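Local coordinates for CaaX farnesyltransferase alpha subunit Ram2 (Aspergillus fumigatus, PDB 4MBG), which probably serves as the alpha subunit of a heterodimeric prenyltransferase that attaches farnesyl or geranylgeranyl groups to CAAX proteins, at residues A[83-88]-A[120-125]; A[157-162]-A[194-199]. The protein carries 1 engineered substitution. All coordinates share one frame; numbering follows the deposited sequence. Where two conformers were deposited one is given.

Contact 1 (A[83-88]-A[120-125]); sequences MNPAHY and LKNYQI. With EDO (1,2-ethanediol), chain D.
Pro85 and Ala86 are the middle residues of a type I beta turn from Asn84 to His87, and they meet Asn122 and Gln124 where the chain turns into helix 124-133. One hydrogen bond crosses the contact: Asn122 ND2 donates to Pro85 O over 3.0 Å, with an N-H...O angle of 155°. The acceptor lies close to the plane of the Asn122 amide. The donor, however, stands well above the carbonyl plane of Pro85. Pro85 O also accepts from Trp91 NE1. The same amide nitrogen lies against the proline ring, 3.6 Å from Pro85 CB. Asn122 OD1 makes a capping bond at the start of the helix that follows, accepting from Ile125 N at 2.9 Å and 168°. With chi1 at -179°, CG of Asn122 lies anti to the backbone N and the amide reaches across to the first loop; the bonds at its two ends then hold its rotation. The side chain of Gln124 bends at chi2 and packs beside Ala86.

The segments fall in consecutive prenyltransferase alpha subunit repeats, ranges 70-101 and 105-136, so the bond joins inter-helix loops of adjacent repeats. An Asx turn shapes the first loop: Asn84 OD1 accepts from Ala86 N at 2.9 Å. His87 is the N-cap of helix 88-100, where its ND1 accepts from Val90 N. At the ring edge, His87 NE2 and 1,2-ethanediol O2 form a hydrogen bond of 2.9 Å, near the ring plane. This diol, probably from the crystallisation liquor, is also hydrogen-bonded to Gly195 O of the beta subunit Ram1, a separate chain.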
loop_
_atom_site.group_PDB
_atom_site.type_symbol
_atom_site.label_atom_id
_atom_site.label_comp_id
_atom_site.label_asym_id
_atom_site.label_seq_id
_atom_site.Cartn_x
_atom_site.Cartn_y
_atom_site.Cartn_z
ATOM N N MET A 83 17.024 1.215 -21.821
ATOM C CA MET A 83 17.638 2.255 -20.993
ATOM C C MET A 83 16.872 2.517 -19.702
ATOM O O MET A 83 17.463 2.835 -18.665
ATOM C CB MET A 83 17.767 3.552 -21.794
ATOM C CG MET A 83 18.775 3.464 -22.942
ATOM S SD MET A 83 18.964 5.076 -23.725
ATOM C CE MET A 83 17.539 5.066 -24.779
ATOM N N ASN A 84 15.555 2.380 -19.763
ATOM C CA ASN A 84 14.705 2.675 -18.620
ATOM C C ASN A 84 13.397 1.888 -18.676
ATOM O O ASN A 84 12.413 2.358 -19.257
ATOM C CB ASN A 84 14.397 4.168 -18.568
ATOM C CG ASN A 84 13.455 4.530 -17.435
ATOM O OD1 ASN A 84 13.215 3.728 -16.525
ATOM N ND2 ASN A 84 12.916 5.745 -17.479
ATOM N N PRO A 85 13.374 0.700 -18.061
ATOM C CA PRO A 85 12.153 -0.110 -18.122
ATOM C C PRO A 85 11.086 0.410 -17.169
ATOM O O PRO A 85 9.991 -0.126 -17.146
ATOM C CB PRO A 85 12.621 -1.511 -17.679
ATOM C CG PRO A 85 13.797 -1.264 -16.832
ATOM C CD PRO A 85 14.492 -0.026 -17.424
ATOM N N ALA A 86 11.398 1.454 -16.414
ATOM C CA ALA A 86 10.408 2.061 -15.531
ATOM C C ALA A 86 9.719 3.267 -16.192
ATOM O O ALA A 86 9.129 4.094 -15.512
ATOM C CB ALA A 86 11.080 2.459 -14.227
ATOM N N HIS A 87 9.800 3.366 -17.522
ATOM C CA HIS A 87 9.119 4.431 -18.269
ATOM C C HIS A 87 7.699 3.944 -18.613
ATOM O O HIS A 87 7.517 3.231 -19.592
ATOM C CB HIS A 87 9.923 4.699 -19.549
ATOM C CG HIS A 87 9.579 5.977 -20.263
ATOM N ND1 HIS A 87 8.339 6.222 -20.812
ATOM C CD2 HIS A 87 10.352 7.042 -20.594
ATOM C CE1 HIS A 87 8.349 7.400 -21.414
ATOM N NE2 HIS A 87 9.562 7.919 -21.297
ATOM N N TYR A 88 6.697 4.277 -17.795
ATOM C CA TYR A 88 5.367 3.654 -17.957
ATOM C C TYR A 88 4.742 4.026 -19.303
ATOM O O TYR A 88 4.077 3.209 -19.940
ATOM C CB TYR A 88 4.396 3.991 -16.783
ATOM C CG TYR A 88 4.111 5.476 -16.665
ATOM C CD1 TYR A 88 3.033 6.058 -17.325
ATOM C CD2 TYR A 88 4.939 6.300 -15.912
ATOM C CE1 TYR A 88 2.802 7.440 -17.257
ATOM C CE2 TYR A 88 4.709 7.671 -15.833
ATOM C CZ TYR A 88 3.639 8.235 -16.511
ATOM O OH TYR A 88 3.431 9.603 -16.437
ATOM N N LEU A 120 13.737 -8.125 -12.047
ATOM C CA LEU A 120 12.791 -8.853 -11.194
ATOM C C LEU A 120 11.760 -7.995 -10.480
ATOM O O LEU A 120 10.632 -8.434 -10.279
ATOM C CB LEU A 120 13.548 -9.643 -10.139
ATOM C CG LEU A 120 14.471 -10.727 -10.665
ATOM C CD1 LEU A 120 15.070 -11.449 -9.437
ATOM C CD2 LEU A 120 13.716 -11.699 -11.576
ATOM N N LYS A 121 12.154 -6.797 -10.059
ATOM C CA LYS A 121 11.279 -5.977 -9.232
ATOM C C LYS A 121 10.367 -5.051 -10.037
ATOM O O LYS A 121 9.558 -4.333 -9.472
ATOM C CB LYS A 121 12.117 -5.201 -8.177
ATOM C CG LYS A 121 12.861 -6.177 -7.216
ATOM C CD LYS A 121 13.781 -5.525 -6.209
ATOM C CE LYS A 121 14.682 -6.595 -5.567
ATOM N NZ LYS A 121 15.454 -6.151 -4.369
ATOM N N ASN A 122 10.467 -5.110 -11.363
ATOM C CA ASN A 122 9.705 -4.197 -12.229
ATOM C C ASN A 122 8.279 -4.680 -12.422
ATOM O O ASN A 122 8.068 -5.803 -12.889
ATOM C CB ASN A 122 10.407 -4.088 -13.587
ATOM C CG ASN A 122 9.713 -3.142 -14.539
ATOM O OD1 ASN A 122 8.587 -3.404 -14.997
ATOM N ND2 ASN A 122 10.384 -2.042 -14.867
ATOM N N TYR A 123 7.298 -3.847 -12.076
ATOM C CA TYR A 123 5.904 -4.271 -12.202
ATOM C C TYR A 123 5.224 -3.859 -13.529
ATOM O O TYR A 123 4.232 -4.469 -13.937
ATOM C CB TYR A 123 5.102 -3.803 -10.986
ATOM C CG TYR A 123 5.114 -2.314 -10.820
ATOM C CD1 TYR A 123 4.211 -1.522 -11.516
ATOM C CD2 TYR A 123 6.045 -1.684 -9.990
ATOM C CE1 TYR A 123 4.211 -0.154 -11.383
ATOM C CE2 TYR A 123 6.048 -0.287 -9.847
ATOM C CZ TYR A 123 5.130 0.460 -10.555
ATOM O OH TYR A 123 5.100 1.830 -10.442
ATOM N N GLN A 124 5.769 -2.848 -14.203
ATOM C CA GLN A 124 5.220 -2.371 -15.471
ATOM C C GLN A 124 5.204 -3.509 -16.507
ATOM O O GLN A 124 4.256 -3.667 -17.282
ATOM C CB GLN A 124 6.067 -1.182 -15.998
ATOM C CG GLN A 124 5.994 0.102 -15.115
ATOM C CD GLN A 124 7.079 0.197 -14.037
ATOM O OE1 GLN A 124 7.668 -0.806 -13.627
ATOM N NE2 GLN A 124 7.318 1.419 -13.552
ATOM N N ILE A 125 6.276 -4.291 -16.501
ATOM C CA ILE A 125 6.449 -5.488 -17.341
ATOM C C ILE A 125 5.286 -6.470 -17.179
ATOM O O ILE A 125 4.861 -7.135 -18.137
ATOM C CB ILE A 125 7.781 -6.176 -16.921
ATOM C CG1 ILE A 125 8.982 -5.389 -17.467
ATOM C CG2 ILE A 125 7.840 -7.675 -17.335
ATOM C CD1 ILE A 125 10.339 -5.748 -16.777
HETATM C C1 EDO D . 8.795 10.908 -23.826
HETATM O O1 EDO D . 7.745 9.922 -23.178
HETATM C C2 EDO D . 9.356 11.667 -22.877
HETATM O O2 EDO D . 10.353 10.623 -22.100
#

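Contact 2 (A[157-162]-A[194-199]); sequences DAKSYH and VRNNSA. Engineered in segment 157-162: Ser160 (natural residue Asn). With FPP (farnesyl diphosphate), chain F.
Ala158 and Lys159 carry the first segment's side of this contact, on a type I beta turn that begins at Asp157. Asp157 OD1 accepts from Lys159 N at 3.0 Å, which makes an Asx turn.

Ala158 O receives the hydrogen bond across the contact, from Asn196 ND2 at 3.1 Å and an N-H...O angle of 160°. The oxygen lies near the Asn196 amide plane, but the donor sits above the carbonyl plane of Ala158. Trp164 NE1 donates to the same oxygen. Ala158 CB touches the amide nitrogen too, 3.5 Å from Asn196 ND2. Asn196 is the N-cap of helix 197-208. Its chi1 of -174° sets CG anti to the backbone N, with ND2 toward Ala158 O and OD1 back over the helix start, where it accepts weakly from Ser198 N and Ala199 N.

Lys159 runs past Asn196 in the opposite direction. Its chain is extended beyond CG, and its methylene Lys159 CG lies 3.6 Å from Asn196 OD1. The ammonium Lys159 NZ donates to a water at 2.9 Å, which also accepts from Asn197 N. Lys159 CA lies 3.8 Å from Ser198 OG. At the interface with the beta subunit Ram1, a separate chain, Lys159 NZ is hydrogen-bonded to Thr90 OG1 and Ser198 OG to Glu309 OE1.

Ser160, an engineered residue (Asn in the natural sequence), holds the N-cap position of helix 161-174. Tyr161 turns a ring face to farnesyl diphosphate: Tyr161 CD1 is 3.7 Å from the methyl carbon C4 of the ligand.

The segments lie in successive prenyltransferase alpha subunit repeat ranges, 143-174 and 179-207, and an asparagine at a helix start reaches the preceding inter-helix turn. The contact joins the turn before helix 161-174 to the N-terminal end of helix 197-208. Trp164 of the former helix packs against Ser198 and Ala199 of the latter, and Val194 rests on helix 238-254.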
loop_
_atom_site.group_PDB
_atom_site.type_symbol
_atom_site.label_atom_id
_atom_site.label_comp_id
_atom_site.label_asym_id
_atom_site.label_seq_id
_atom_site.Cartn_x
_atom_site.Cartn_y
_atom_site.Cartn_z
ATOM N N ASP A 157 12.266 -15.058 -6.626
ATOM C CA ASP A 157 11.621 -14.325 -5.524
ATOM C C ASP A 157 10.236 -14.867 -5.314
ATOM O O ASP A 157 9.301 -14.523 -6.043
ATOM C CB ASP A 157 11.512 -12.816 -5.743
ATOM C CG ASP A 157 10.997 -12.091 -4.458
ATOM O OD1 ASP A 157 10.292 -12.712 -3.598
ATOM O OD2 ASP A 157 11.323 -10.922 -4.268
ATOM N N ALA A 158 10.099 -15.710 -4.300
ATOM C CA ALA A 158 8.875 -16.500 -4.163
ATOM C C ALA A 158 7.656 -15.678 -3.728
ATOM O O ALA A 158 6.534 -16.187 -3.757
ATOM C CB ALA A 158 9.106 -17.664 -3.207
ATOM N N LYS A 159 7.871 -14.422 -3.333
ATOM C CA LYS A 159 6.781 -13.591 -2.817
ATOM C C LYS A 159 6.505 -12.371 -3.709
ATOM O O LYS A 159 5.802 -11.444 -3.290
ATOM C CB LYS A 159 7.106 -13.144 -1.365
ATOM C CG LYS A 159 7.304 -14.371 -0.457
ATOM C CD LYS A 159 7.555 -13.979 1.009
ATOM C CE LYS A 159 7.793 -15.220 1.863
ATOM N NZ LYS A 159 7.872 -14.771 3.332
ATOM N N SER A 160 7.005 -12.407 -4.955
ATOM C CA SER A 160 6.903 -11.254 -5.841
ATOM C C SER A 160 5.449 -10.825 -6.023
ATOM O O SER A 160 4.650 -11.552 -6.595
ATOM C CB SER A 160 7.476 -11.578 -7.222
ATOM O OG SER A 160 7.208 -10.492 -8.099
ATOM N N TYR A 161 5.113 -9.636 -5.531
ATOM C CA TYR A 161 3.690 -9.259 -5.484
ATOM C C TYR A 161 3.101 -9.140 -6.878
ATOM O O TYR A 161 1.960 -9.582 -7.108
ATOM C CB TYR A 161 3.499 -7.945 -4.721
ATOM C CG TYR A 161 2.080 -7.705 -4.267
ATOM C CD1 TYR A 161 1.140 -7.136 -5.139
ATOM C CD2 TYR A 161 1.670 -8.055 -2.971
ATOM C CE1 TYR A 161 -0.172 -6.929 -4.743
ATOM C CE2 TYR A 161 0.372 -7.842 -2.554
ATOM C CZ TYR A 161 -0.551 -7.273 -3.446
ATOM O OH TYR A 161 -1.857 -7.069 -3.031
ATOM N N HIS A 162 3.874 -8.555 -7.801
ATOM C CA HIS A 162 3.364 -8.345 -9.175
ATOM C C HIS A 162 3.196 -9.658 -9.969
ATOM O O HIS A 162 2.254 -9.796 -10.783
ATOM C CB HIS A 162 4.225 -7.333 -9.967
ATOM C CG HIS A 162 5.717 -7.510 -9.826
ATOM N ND1 HIS A 162 6.416 -7.117 -8.701
ATOM C CD2 HIS A 162 6.647 -7.988 -10.694
ATOM C CE1 HIS A 162 7.708 -7.346 -8.881
ATOM N NE2 HIS A 162 7.876 -7.876 -10.085
ATOM N N VAL A 194 7.005 -23.089 3.958
ATOM C CA VAL A 194 5.626 -23.198 4.422
ATOM C C VAL A 194 5.095 -21.827 4.899
ATOM O O VAL A 194 3.889 -21.650 5.060
ATOM C CB VAL A 194 5.496 -24.316 5.494
ATOM C CG1 VAL A 194 6.278 -23.946 6.773
ATOM C CG2 VAL A 194 4.021 -24.654 5.773
ATOM N N ARG A 195 6.000 -20.863 5.078
ATOM C CA ARG A 195 5.620 -19.524 5.559
ATOM C C ARG A 195 5.400 -18.567 4.399
ATOM O O ARG A 195 5.295 -17.343 4.598
ATOM C CB ARG A 195 6.711 -18.973 6.466
ATOM C CG ARG A 195 6.788 -19.777 7.758
ATOM C CD ARG A 195 8.184 -19.880 8.233
ATOM N NE ARG A 195 8.295 -20.541 9.540
ATOM C CZ ARG A 195 9.233 -21.442 9.801
ATOM N NH1 ARG A 195 10.094 -21.787 8.846
ATOM N NH2 ARG A 195 9.322 -21.983 11.003
ATOM N N ASN A 196 5.325 -19.103 3.176
ATOM C CA ASN A 196 5.104 -18.226 2.034
ATOM C C ASN A 196 3.637 -17.804 1.964
ATOM O O ASN A 196 2.804 -18.522 1.405
ATOM C CB ASN A 196 5.515 -18.912 0.719
ATOM C CG ASN A 196 5.429 -17.973 -0.455
ATOM O OD1 ASN A 196 4.740 -16.963 -0.384
ATOM N ND2 ASN A 196 6.104 -18.310 -1.551
ATOM N N ASN A 197 3.317 -16.644 2.551
ATOM C CA ASN A 197 1.928 -16.214 2.607
ATOM C C ASN A 197 1.314 -15.968 1.242
ATOM O O ASN A 197 0.099 -16.089 1.069
ATOM C CB ASN A 197 1.781 -14.936 3.465
ATOM C CG ASN A 197 0.350 -14.680 3.860
ATOM O OD1 ASN A 197 -0.215 -15.433 4.647
ATOM N ND2 ASN A 197 -0.258 -13.635 3.294
ATOM N N SER A 198 2.148 -15.592 0.275
ATOM C CA SER A 198 1.626 -15.356 -1.082
ATOM C C SER A 198 1.048 -16.639 -1.691
ATOM O O SER A 198 0.035 -16.621 -2.392
ATOM C CB SER A 198 2.740 -14.808 -1.998
ATOM O OG SER A 198 3.267 -13.580 -1.465
ATOM N N ALA A 199 1.706 -17.761 -1.414
ATOM C CA ALA A 199 1.203 -19.056 -1.900
ATOM C C ALA A 199 -0.090 -19.454 -1.165
ATOM O O ALA A 199 -1.014 -19.982 -1.775
ATOM C CB ALA A 199 2.258 -20.137 -1.758
HETATM C C1 FPP F . 5.386 -4.897 -2.406
HETATM O O1 FPP F . 6.759 -4.655 -2.584
HETATM C C2 FPP F . 4.640 -3.726 -2.281
HETATM C C3 FPP F . 3.229 -3.529 -2.766
HETATM C C4 FPP F . 2.987 -4.098 -4.148
HETATM C C5 FPP F . 2.728 -2.078 -2.516
HETATM C C6 FPP F . 3.175 -0.881 -3.340
HETATM C C7 FPP F . 2.573 0.389 -3.162
HETATM C C8 FPP F . 2.882 1.251 -1.968
HETATM C C10 FPP F . 4.329 1.337 -1.592
HETATM C C9 FPP F . 2.236 2.639 -2.014
HETATM C C11 FPP F . 0.873 2.809 -2.676
HETATM C C12 FPP F . 0.141 3.950 -2.318
HETATM C C13 FPP F . 0.193 5.244 -3.103
HETATM C C14 FPP F . 1.101 5.396 -4.299
HETATM C C15 FPP F . -0.576 6.431 -2.599
HETATM P PA FPP F . 7.838 -5.430 -1.756
HETATM O O1A FPP F . 7.729 -6.904 -2.003
HETATM O O2A FPP F . 9.133 -4.863 -2.255
HETATM O O3A FPP F . 7.669 -5.062 -0.237
HETATM P PB FPP F . 7.162 -6.004 0.948
HETATM O O1B FPP F . 8.105 -7.152 1.165
HETATM O O2B FPP F . 5.770 -6.487 0.705
HETATM O O3B FPP F . 7.191 -5.041 2.122
HETATM O O HOH W 1 5.029 -14.207 3.308
#

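The two contacts lie in series, neither nested nor crossed. From the N terminus, helix 71-83 leads into contact 1, which closes after helices 88-100 and 105-118. The chain continues through helices 124-133 and 146-156 to contact 2, which closes after helices 161-174 and 180-192. Each closure spans about one helical hairpin and joins one family repeat range to the next. Their centres are about 20 Å apart, yet they touch: Leu120 O and His162 NE2 are 2.8 Å apart, a probable hydrogen bond, and Tyr123 packs on His162. Segments 120-125 and 157-162 therefore link both contacts along one edge of the helical array, facing the beta subunit.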